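Local coordinates for protein beta-galactosidase (Geobacillus stearothermophilus, PDB 4OIF) that probably hydrolyses terminal non-reducing beta-D-galactose residues from beta-D-galactosides, working as a zinc-containing homotrimer of glycoside hydrolase family 42, at residues Leu478-Glu482 against Tyr513-His518; Phe525-Glu531 against Val558-Ala564; Ala591-Gly595 against Phe606-Leu610. All coordinates share one frame; numbering follows the deposited sequence.

Interaction 1: residues Leu478-Glu482 against Tyr513-His518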
loop_
_atom_site.group_PDB
_atom_site.type_symbol
_atom_site.label_atom_id
_atom_site.label_comp_id
_atom_site.label_asym_id
_atom_site.label_seq_id
_atom_site.Cartn_x
_atom_site.Cartn_y
_atom_site.Cartn_z
ATOM N N LEU A 478 6.131 12.133 26.704
ATOM C CA LEU A 478 6.842 13.396 26.782
ATOM C C LEU A 478 6.244 14.291 27.866
ATOM O O LEU A 478 5.040 14.506 27.891
ATOM C CB LEU A 478 6.797 14.104 25.427
ATOM C CG LEU A 478 7.432 15.488 25.297
ATOM C CD1 LEU A 478 7.989 15.660 23.891
ATOM C CD2 LEU A 478 6.428 16.601 25.633
ATOM N N VAL A 479 7.090 14.829 28.742
ATOM C CA VAL A 479 6.637 15.750 29.782
ATOM C C VAL A 479 7.802 16.623 30.269
ATOM O O VAL A 479 8.909 16.142 30.467
ATOM C CB VAL A 479 6.004 14.983 30.976
ATOM C CG1 VAL A 479 7.058 14.156 31.713
ATOM C CG2 VAL A 479 5.294 15.945 31.915
ATOM N N SER A 480 7.555 17.911 30.455
ATOM C CA SER A 480 8.610 18.821 30.886
ATOM C C SER A 480 8.821 18.760 32.388
ATOM O O SER A 480 7.961 18.276 33.125
ATOM C CB SER A 480 8.285 20.267 30.466
ATOM O OG SER A 480 7.212 20.823 31.227
ATOM N N GLU A 481 9.961 19.275 32.840
ATOM C CA GLU A 481 10.222 19.426 34.263
ATOM C C GLU A 481 9.114 20.239 34.920
ATOM O O GLU A 481 8.662 19.925 36.024
ATOM C CB GLU A 481 11.570 20.107 34.495
ATOM C CG GLU A 481 12.775 19.320 34.031
ATOM C CD GLU A 481 13.438 18.556 35.161
ATOM O OE1 GLU A 481 12.728 18.170 36.109
ATOM O OE2 GLU A 481 14.670 18.358 35.111
ATOM N N GLU A 482 8.677 21.277 34.221
ATOM C CA GLU A 482 7.691 22.201 34.741
ATOM C C GLU A 482 6.325 21.536 34.947
ATOM O O GLU A 482 5.689 21.703 36.008
ATOM C CB GLU A 482 7.583 23.395 33.804
ATOM C CG GLU A 482 6.383 24.280 34.043
ATOM C CD GLU A 482 6.357 25.452 33.085
ATOM O OE1 GLU A 482 7.335 26.227 33.082
ATOM O OE2 GLU A 482 5.375 25.589 32.321
ATOM N N TYR A 513 15.156 11.200 29.706
ATOM C CA TYR A 513 15.564 11.489 31.089
ATOM C C TYR A 513 16.588 10.451 31.504
ATOM O O TYR A 513 16.405 9.250 31.273
ATOM C CB TYR A 513 14.378 11.466 32.061
ATOM C CG TYR A 513 13.495 12.685 32.000
ATOM C CD1 TYR A 513 13.878 13.867 32.620
ATOM C CD2 TYR A 513 12.266 12.656 31.333
ATOM C CE1 TYR A 513 13.079 14.998 32.569
ATOM C CE2 TYR A 513 11.449 13.788 31.283
ATOM C CZ TYR A 513 11.869 14.952 31.906
ATOM O OH TYR A 513 11.092 16.084 31.867
ATOM N N LEU A 514 17.673 10.904 32.107
ATOM C CA LEU A 514 18.775 10.006 32.382
ATOM C C LEU A 514 18.813 9.603 33.843
ATOM O O LEU A 514 18.370 10.343 34.717
ATOM C CB LEU A 514 20.101 10.654 31.989
ATOM C CG LEU A 514 20.376 10.977 30.518
ATOM C CD1 LEU A 514 21.843 11.371 30.378
ATOM C CD2 LEU A 514 20.036 9.810 29.598
ATOM N N GLY A 515 19.344 8.418 34.105
ATOM C CA GLY A 515 19.702 8.057 35.462
ATOM C C GLY A 515 18.509 7.598 36.250
ATOM O O GLY A 515 18.419 7.804 37.452
ATOM N N GLY A 516 17.578 6.969 35.554
ATOM C CA GLY A 516 16.386 6.480 36.199
ATOM C C GLY A 516 15.296 7.519 36.151
ATOM O O GLY A 516 15.491 8.639 35.699
ATOM N N TRP A 517 14.129 7.133 36.625
ATOM C CA TRP A 517 12.992 8.030 36.643
ATOM C C TRP A 517 13.145 9.329 37.366
ATOM O O TRP A 517 13.851 9.407 38.373
ATOM C CB TRP A 517 11.795 7.297 37.203
ATOM C CG TRP A 517 11.047 7.090 36.079
ATOM C CD1 TRP A 517 11.533 6.693 34.873
ATOM C CD2 TRP A 517 9.679 7.385 35.906
ATOM N NE1 TRP A 517 10.531 6.680 33.963
ATOM C CE2 TRP A 517 9.379 7.110 34.569
ATOM C CE3 TRP A 517 8.666 7.816 36.759
ATOM C CZ2 TRP A 517 8.133 7.231 34.075
ATOM C CZ3 TRP A 517 7.424 7.952 36.257
ATOM C CH2 TRP A 517 7.161 7.668 34.929
ATOM N N HIS A 518 12.469 10.348 36.840
ATOM C CA HIS A 518 12.574 11.669 37.428
ATOM C C HIS A 518 12.203 11.556 38.890
ATOM O O HIS A 518 11.187 10.946 39.239
ATOM C CB HIS A 518 11.687 12.695 36.723
ATOM C CG HIS A 518 11.864 14.093 37.236
ATOM N ND1 HIS A 518 11.529 14.467 38.519
ATOM C CD2 HIS A 518 12.347 15.210 36.637
ATOM C CE1 HIS A 518 11.790 15.751 38.689
ATOM N NE2 HIS A 518 12.288 16.226 37.562
#

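Interaction 2: residues Phe525-Glu531 against Val558-Ala564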
loop_
_atom_site.group_PDB
_atom_site.type_symbol
_atom_site.label_atom_id
_atom_site.label_comp_id
_atom_site.label_asym_id
_atom_site.label_seq_id
_atom_site.Cartn_x
_atom_site.Cartn_y
_atom_site.Cartn_z
ATOM N N PHE A 525 4.810 8.578 43.109
ATOM C CA PHE A 525 4.188 7.278 42.903
ATOM C C PHE A 525 4.761 6.197 43.820
ATOM O O PHE A 525 4.220 5.099 43.900
ATOM C CB PHE A 525 4.336 6.856 41.435
ATOM C CG PHE A 525 3.512 7.680 40.486
ATOM C CD1 PHE A 525 2.196 7.319 40.194
ATOM C CD2 PHE A 525 4.042 8.824 39.898
ATOM C CE1 PHE A 525 1.420 8.083 39.326
ATOM C CE2 PHE A 525 3.277 9.588 39.022
ATOM C CZ PHE A 525 1.959 9.219 38.739
ATOM N N GLY A 526 5.860 6.504 44.503
ATOM C CA GLY A 526 6.477 5.538 45.395
ATOM C C GLY A 526 6.943 4.281 44.681
ATOM O O GLY A 526 6.999 3.206 45.261
ATOM N N MET A 527 7.275 4.429 43.407
ATOM C CA MET A 527 7.790 3.338 42.597
ATOM C C MET A 527 8.507 3.932 41.382
ATOM O O MET A 527 8.583 5.158 41.244
ATOM C CB MET A 527 6.663 2.376 42.168
ATOM C CG MET A 527 5.386 3.038 41.674
ATOM S SD MET A 527 5.526 3.889 40.079
ATOM C CE MET A 527 5.843 2.553 38.931
ATOM N N GLU A 528 9.045 3.078 40.516
ATOM C CA GLU A 528 9.507 3.540 39.205
ATOM C C GLU A 528 9.446 2.427 38.175
ATOM O O GLU A 528 9.557 1.243 38.511
ATOM C CB GLU A 528 10.924 4.101 39.286
ATOM C CG GLU A 528 11.950 3.166 39.885
ATOM C CD GLU A 528 13.316 3.826 40.016
ATOM O OE1 GLU A 528 13.773 4.476 39.045
ATOM O OE2 GLU A 528 13.928 3.705 41.098
ATOM N N PRO A 529 9.239 2.797 36.909
ATOM C CA PRO A 529 9.274 1.774 35.859
ATOM C C PRO A 529 10.721 1.477 35.486
ATOM O O PRO A 529 11.519 2.414 35.416
ATOM C CB PRO A 529 8.519 2.435 34.703
ATOM C CG PRO A 529 8.760 3.907 34.896
ATOM C CD PRO A 529 8.930 4.139 36.377
ATOM N N ILE A 530 11.087 0.223 35.260
ATOM C CA ILE A 530 12.443 -0.002 34.782
ATOM C C ILE A 530 12.484 -0.650 33.408
ATOM O O ILE A 530 13.526 -0.643 32.767
ATOM C CB ILE A 530 13.267 -0.847 35.771
ATOM C CG1 ILE A 530 12.706 -2.256 35.898
ATOM C CG2 ILE A 530 13.297 -0.175 37.135
ATOM C CD1 ILE A 530 13.459 -3.096 36.919
ATOM N N GLU A 531 11.359 -1.195 32.949
ATOM C CA GLU A 531 11.320 -1.843 31.639
ATOM C C GLU A 531 9.944 -1.848 31.012
ATOM O O GLU A 531 8.953 -2.206 31.649
ATOM C CB GLU A 531 11.822 -3.288 31.707
ATOM C CG GLU A 531 11.926 -3.922 30.313
ATOM C CD GLU A 531 12.499 -5.323 30.303
ATOM O OE1 GLU A 531 12.820 -5.867 31.377
ATOM O OE2 GLU A 531 12.626 -5.888 29.200
ATOM N N VAL A 558 7.734 -3.431 33.811
ATOM C CA VAL A 558 8.371 -3.990 34.998
ATOM C C VAL A 558 8.564 -2.848 35.997
ATOM O O VAL A 558 9.029 -1.769 35.634
ATOM C CB VAL A 558 9.718 -4.679 34.674
ATOM C CG1 VAL A 558 10.373 -5.200 35.950
ATOM C CG2 VAL A 558 9.513 -5.838 33.696
ATOM N N ILE A 559 8.198 -3.077 37.253
ATOM C CA ILE A 559 8.161 -2.006 38.251
ATOM C C ILE A 559 8.994 -2.272 39.513
ATOM O O ILE A 559 8.938 -3.348 40.106
ATOM C CB ILE A 559 6.707 -1.738 38.674
ATOM C CG1 ILE A 559 5.940 -1.085 37.521
ATOM C CG2 ILE A 559 6.647 -0.884 39.935
ATOM C CD1 ILE A 559 4.432 -1.239 37.648
ATOM N N LYS A 560 9.762 -1.269 39.911
ATOM C CA LYS A 560 10.500 -1.285 41.170
ATOM C C LYS A 560 9.733 -0.524 42.266
ATOM O O LYS A 560 9.480 0.675 42.134
ATOM C CB LYS A 560 11.883 -0.668 40.957
ATOM C CG LYS A 560 12.787 -0.634 42.180
ATOM C CD LYS A 560 14.036 0.183 41.862
ATOM C CE LYS A 560 15.195 -0.107 42.797
ATOM N NZ LYS A 560 16.435 0.545 42.280
ATOM N N ILE A 561 9.375 -1.216 43.346
ATOM C CA ILE A 561 8.582 -0.620 44.430
ATOM C C ILE A 561 9.416 0.109 45.476
ATOM O O ILE A 561 10.464 -0.371 45.896
ATOM C CB ILE A 561 7.743 -1.688 45.170
ATOM C CG1 ILE A 561 6.735 -2.323 44.220
ATOM C CG2 ILE A 561 7.035 -1.089 46.379
ATOM C CD1 ILE A 561 5.853 -1.330 43.544
ATOM N N HIS A 562 8.932 1.270 45.899
ATOM C CA HIS A 562 9.512 1.985 47.026
ATOM C C HIS A 562 8.503 2.081 48.170
ATOM O O HIS A 562 8.278 1.108 48.881
ATOM C CB HIS A 562 9.978 3.370 46.584
ATOM C CG HIS A 562 11.051 3.325 45.543
ATOM N ND1 HIS A 562 12.267 2.712 45.758
ATOM C CD2 HIS A 562 11.086 3.797 44.274
ATOM C CE1 HIS A 562 13.008 2.815 44.670
ATOM N NE2 HIS A 562 12.317 3.472 43.755
ATOM N N ALA A 563 7.880 3.245 48.330
ATOM C CA ALA A 563 6.865 3.437 49.361
ATOM C C ALA A 563 5.482 2.892 48.967
ATOM O O ALA A 563 4.613 2.698 49.823
ATOM C CB ALA A 563 6.759 4.908 49.705
ATOM N N ALA A 564 5.286 2.631 47.679
ATOM C CA ALA A 564 3.952 2.345 47.154
ATOM C C ALA A 564 3.392 0.997 47.597
ATOM O O ALA A 564 4.121 0.074 47.926
ATOM C CB ALA A 564 3.963 2.419 45.636
#

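Interaction 3: residues Ala591-Gly595 against Phe606-Leu610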
loop_
_atom_site.group_PDB
_atom_site.type_symbol
_atom_site.label_atom_id
_atom_site.label_comp_id
_atom_site.label_asym_id
_atom_site.label_seq_id
_atom_site.Cartn_x
_atom_site.Cartn_y
_atom_site.Cartn_z
ATOM N N ALA A 591 -1.255 8.898 44.293
ATOM C CA ALA A 591 -0.790 8.646 42.941
ATOM C C ALA A 591 -0.832 7.154 42.637
ATOM O O ALA A 591 -0.231 6.339 43.337
ATOM C CB ALA A 591 0.618 9.211 42.745
ATOM N N TYR A 592 -1.573 6.812 41.592
ATOM C CA TYR A 592 -1.704 5.447 41.109
ATOM C C TYR A 592 -0.940 5.230 39.792
ATOM O O TYR A 592 -0.979 6.074 38.892
ATOM C CB TYR A 592 -3.173 5.103 40.874
ATOM C CG TYR A 592 -4.044 5.118 42.098
ATOM C CD1 TYR A 592 -4.440 6.316 42.675
ATOM C CD2 TYR A 592 -4.506 3.933 42.657
ATOM C CE1 TYR A 592 -5.247 6.335 43.790
ATOM C CE2 TYR A 592 -5.325 3.943 43.763
ATOM C CZ TYR A 592 -5.691 5.148 44.326
ATOM O OH TYR A 592 -6.500 5.173 45.431
ATOM N N TYR A 593 -0.282 4.081 39.668
ATOM C CA TYR A 593 0.377 3.719 38.424
ATOM C C TYR A 593 -0.200 2.420 37.896
ATOM O O TYR A 593 -0.250 1.417 38.617
ATOM C CB TYR A 593 1.886 3.589 38.633
ATOM C CG TYR A 593 2.688 3.464 37.355
ATOM C CD1 TYR A 593 3.087 2.214 36.879
ATOM C CD2 TYR A 593 3.070 4.598 36.631
ATOM C CE1 TYR A 593 3.843 2.096 35.706
ATOM C CE2 TYR A 593 3.820 4.490 35.450
ATOM C CZ TYR A 593 4.203 3.237 34.995
ATOM O OH TYR A 593 4.944 3.120 33.838
ATOM N N ILE A 594 -0.641 2.441 36.642
ATOM C CA ILE A 594 -1.148 1.233 36.003
ATOM C C ILE A 594 -0.134 0.724 34.985
ATOM O O ILE A 594 0.063 1.350 33.939
ATOM C CB ILE A 594 -2.495 1.471 35.302
ATOM C CG1 ILE A 594 -3.568 1.888 36.315
ATOM C CG2 ILE A 594 -2.905 0.213 34.586
ATOM C CD1 ILE A 594 -4.794 2.509 35.704
ATOM N N GLY A 595 0.507 -0.407 35.283
ATOM C CA GLY A 595 1.674 -0.837 34.518
ATOM C C GLY A 595 1.432 -1.480 33.159
ATOM O O GLY A 595 2.328 -1.523 32.309
ATOM N N PHE A 606 -11.321 -0.480 38.761
ATOM C CA PHE A 606 -10.319 0.437 39.293
ATOM C C PHE A 606 -10.920 1.822 39.541
ATOM O O PHE A 606 -10.855 2.410 40.654
ATOM C CB PHE A 606 -9.133 0.520 38.308
ATOM C CG PHE A 606 -8.010 1.394 38.779
ATOM C CD1 PHE A 606 -7.004 0.881 39.584
ATOM C CD2 PHE A 606 -7.966 2.735 38.435
ATOM C CE1 PHE A 606 -5.968 1.702 40.038
ATOM C CE2 PHE A 606 -6.943 3.549 38.889
ATOM C CZ PHE A 606 -5.942 3.025 39.694
ATOM N N TYR A 607 -11.525 2.339 38.481
ATOM C CA TYR A 607 -12.086 3.672 38.547
ATOM C C TYR A 607 -13.376 3.691 39.355
ATOM O O TYR A 607 -13.762 4.735 39.860
ATOM C CB TYR A 607 -12.307 4.235 37.144
ATOM C CG TYR A 607 -11.018 4.709 36.510
ATOM C CD1 TYR A 607 -10.245 5.690 37.121
ATOM C CD2 TYR A 607 -10.569 4.172 35.315
ATOM C CE1 TYR A 607 -9.062 6.124 36.557
ATOM C CE2 TYR A 607 -9.382 4.600 34.744
ATOM C CZ TYR A 607 -8.641 5.578 35.364
ATOM O OH TYR A 607 -7.472 6.004 34.792
ATOM N N GLN A 608 -14.026 2.542 39.502
ATOM C CA GLN A 608 -15.208 2.477 40.343
ATOM C C GLN A 608 -14.778 2.752 41.755
ATOM O O GLN A 608 -15.404 3.555 42.476
ATOM C CB GLN A 608 -15.894 1.117 40.270
ATOM C CG GLN A 608 -17.257 1.111 40.938
ATOM C CD GLN A 608 -18.223 2.086 40.272
ATOM O OE1 GLN A 608 -18.176 2.294 39.054
ATOM N NE2 GLN A 608 -19.096 2.698 41.071
ATOM N N GLU A 609 -13.690 2.084 42.142
ATOM C CA GLU A 609 -13.116 2.327 43.459
ATOM C C GLU A 609 -12.723 3.777 43.628
ATOM O O GLU A 609 -12.963 4.361 44.688
ATOM C CB GLU A 609 -11.910 1.436 43.712
ATOM C CG GLU A 609 -12.286 0.010 44.005
ATOM C CD GLU A 609 -11.586 -0.511 45.228
ATOM O OE1 GLU A 609 -10.822 0.269 45.837
ATOM O OE2 GLU A 609 -11.790 -1.696 45.570
ATOM N N LEU A 610 -12.125 4.370 42.600
ATOM C CA LEU A 610 -11.801 5.797 42.744
ATOM C C LEU A 610 -13.056 6.692 42.860
ATOM O O LEU A 610 -13.019 7.731 43.516
ATOM C CB LEU A 610 -10.922 6.272 41.587
ATOM C CG LEU A 610 -9.447 5.911 41.790
ATOM C CD1 LEU A 610 -8.585 6.350 40.604
ATOM C CD2 LEU A 610 -8.918 6.515 43.095
#

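Interaction 1: residues Leu478-Glu482 against Tyr513-His518
Two polar bonds, Y513 to V479 and H518 to E481, make this a surface contact in the trimerisation domain, joining the start of helix 481-492 to the loop that leads into helix 519-525. The phenol of Y513 comes in edge first: its OH donates to V479 O at 2.6 Å, and that oxygen lies in the ring plane with the donor tilted 18° from the carbonyl plane. Tyrosine suits the place because it is long enough to reach a backbone acceptor while its CE2 stays loosely against apolar carbon, 4.4 Å from V479 CG1. Beta-branched V479 fills this corner together with I484, one turn into the helix, which Y513 and H518 also touch. Helix 481-492 connects the parallel neighbours 470-473 and 496-500, the helical part of a beta-alpha-beta crossover in the domain's alpha/beta fold. S480 is its N-cap, its OG accepting from T483 N, three residues on. E481 follows in the first turn, where a carboxylate is probably favoured by the helix dipole; its chain bends at chi2 to bring OE1 to H518 NE2. The modelled separation of these two atoms, 2.5 Å, is very short, so the exact length is doubtful, and the N-H points only roughly at the acceptor (136°). OE1 lies near the imidazole plane, yet carboxylate and ring stand almost perpendicular, 84° apart. Histidine can serve both ways here: NE2 donates to E481 while ND1 caps D520 N at the start of helix 519-525. Between Y513 and H518 the loop reaches the second subunit, to which G515 makes backbone hydrogen bonds.

Interaction 2: residues Phe525-Glu531 against Val558-Ala564
V558 faces both I530 and E531 across a beta bulge in the two-stranded antiparallel sheet formed by strands 527-534 and 555-561. Its O accepts from I530 N (2.9 Å) and its N donates to E531 O, while the beta-branched side chain divides its methyls, CG1 against I530 and CG2 against E531. Next, I559 turns to the opposite face, where its CG2 meets M527 CE at 3.7 Å; M527 curls at chi2 and chi3, as a flexible thioether can, to bring that methyl over. K560 pairs with E528 by two backbone bonds, and its extended aliphatic chain runs alongside the glutamate. I561 offers CD1 to M527 CB. H562 then directs NE2 to E528 OE2 (3.1 Å, 158°); OE2 lies in the imidazole plane, while NE2 comes to it from the anti side, tilted out of the carboxylate plane. Since E528 OE1 forms a salt bridge with R382 of the second subunit, an alanine here would probably leave that arginine and H562 without their shared carboxylate. Beyond A563 the chain turns back round G526, whose positive phi suits glycine and where a side chain would strike A564 N. G526 O takes H562 N and A564 N (3.0 Å) from opposite faces of its carbonyl plane.

Interaction 3: residues Ala591-Gly595 against Phe606-Leu610
The ring of F606 pushes into the hollow between Y592 and I594, two side chains that project from the same face of strand 589-594. With CG anti to the backbone N (chi1 -178°), the phenylalanine reaches outward from its helix and leads with CZ, which comes 3.4 Å from Y592 CD2. Its edge is turned to the face of Y592 in an offset edge-to-face pair, the planes 87° apart. Its other neighbour comes over a face: I594 CD1 makes a CH-pi contact 4.2 Å from the F606 centroid, which a long, thin isoleucine branch can reach. One helical turn on, L610 slides past Y592 in the opposite direction and sets CD2 against the phenol end, 3.6 Å from Y592 OH. Here helix 600-613 lies on the mixed sheet of an alpha/beta domain, its short segment running nearly antiparallel to strand 591-594 with the axes 12.4 Å apart. V498 of the adjoining strand 496-500 extends this apolar floor beneath L610 and Y607. The flat side of Y607 supports F606, whose CD2 sits 3.9 Å above the tyrosine ring. Tyrosine can be buried at both positions, since each hydroxyl has a hydrogen-bond partner: Y592 OH with Q590 OE1 and Y607 OH with H445 ND1.

Interactions 1, 2 and 3 follow one another along the chain within the trimerisation domain. Neighbouring centres, 1 to 2 and 2 to 3, are about 15 Å apart, and those of 1 and 3 about 22 Å. Helix 519-525 bridges the first two: H518 caps its start and F525 ends it, while W517 packs on P529. F525 and M527 in turn rest on A591 and Y593 of strand 589-594. The large mixed sheet is thus covered by helix 600-613 in interaction 3 and by interaction 2. Interactions 1 and 2 meet the second subunit and interaction 3 stays inside its own chain, so the contacts run from the subunit interface to the buried sheet, consistent with the domain's trimerisation role.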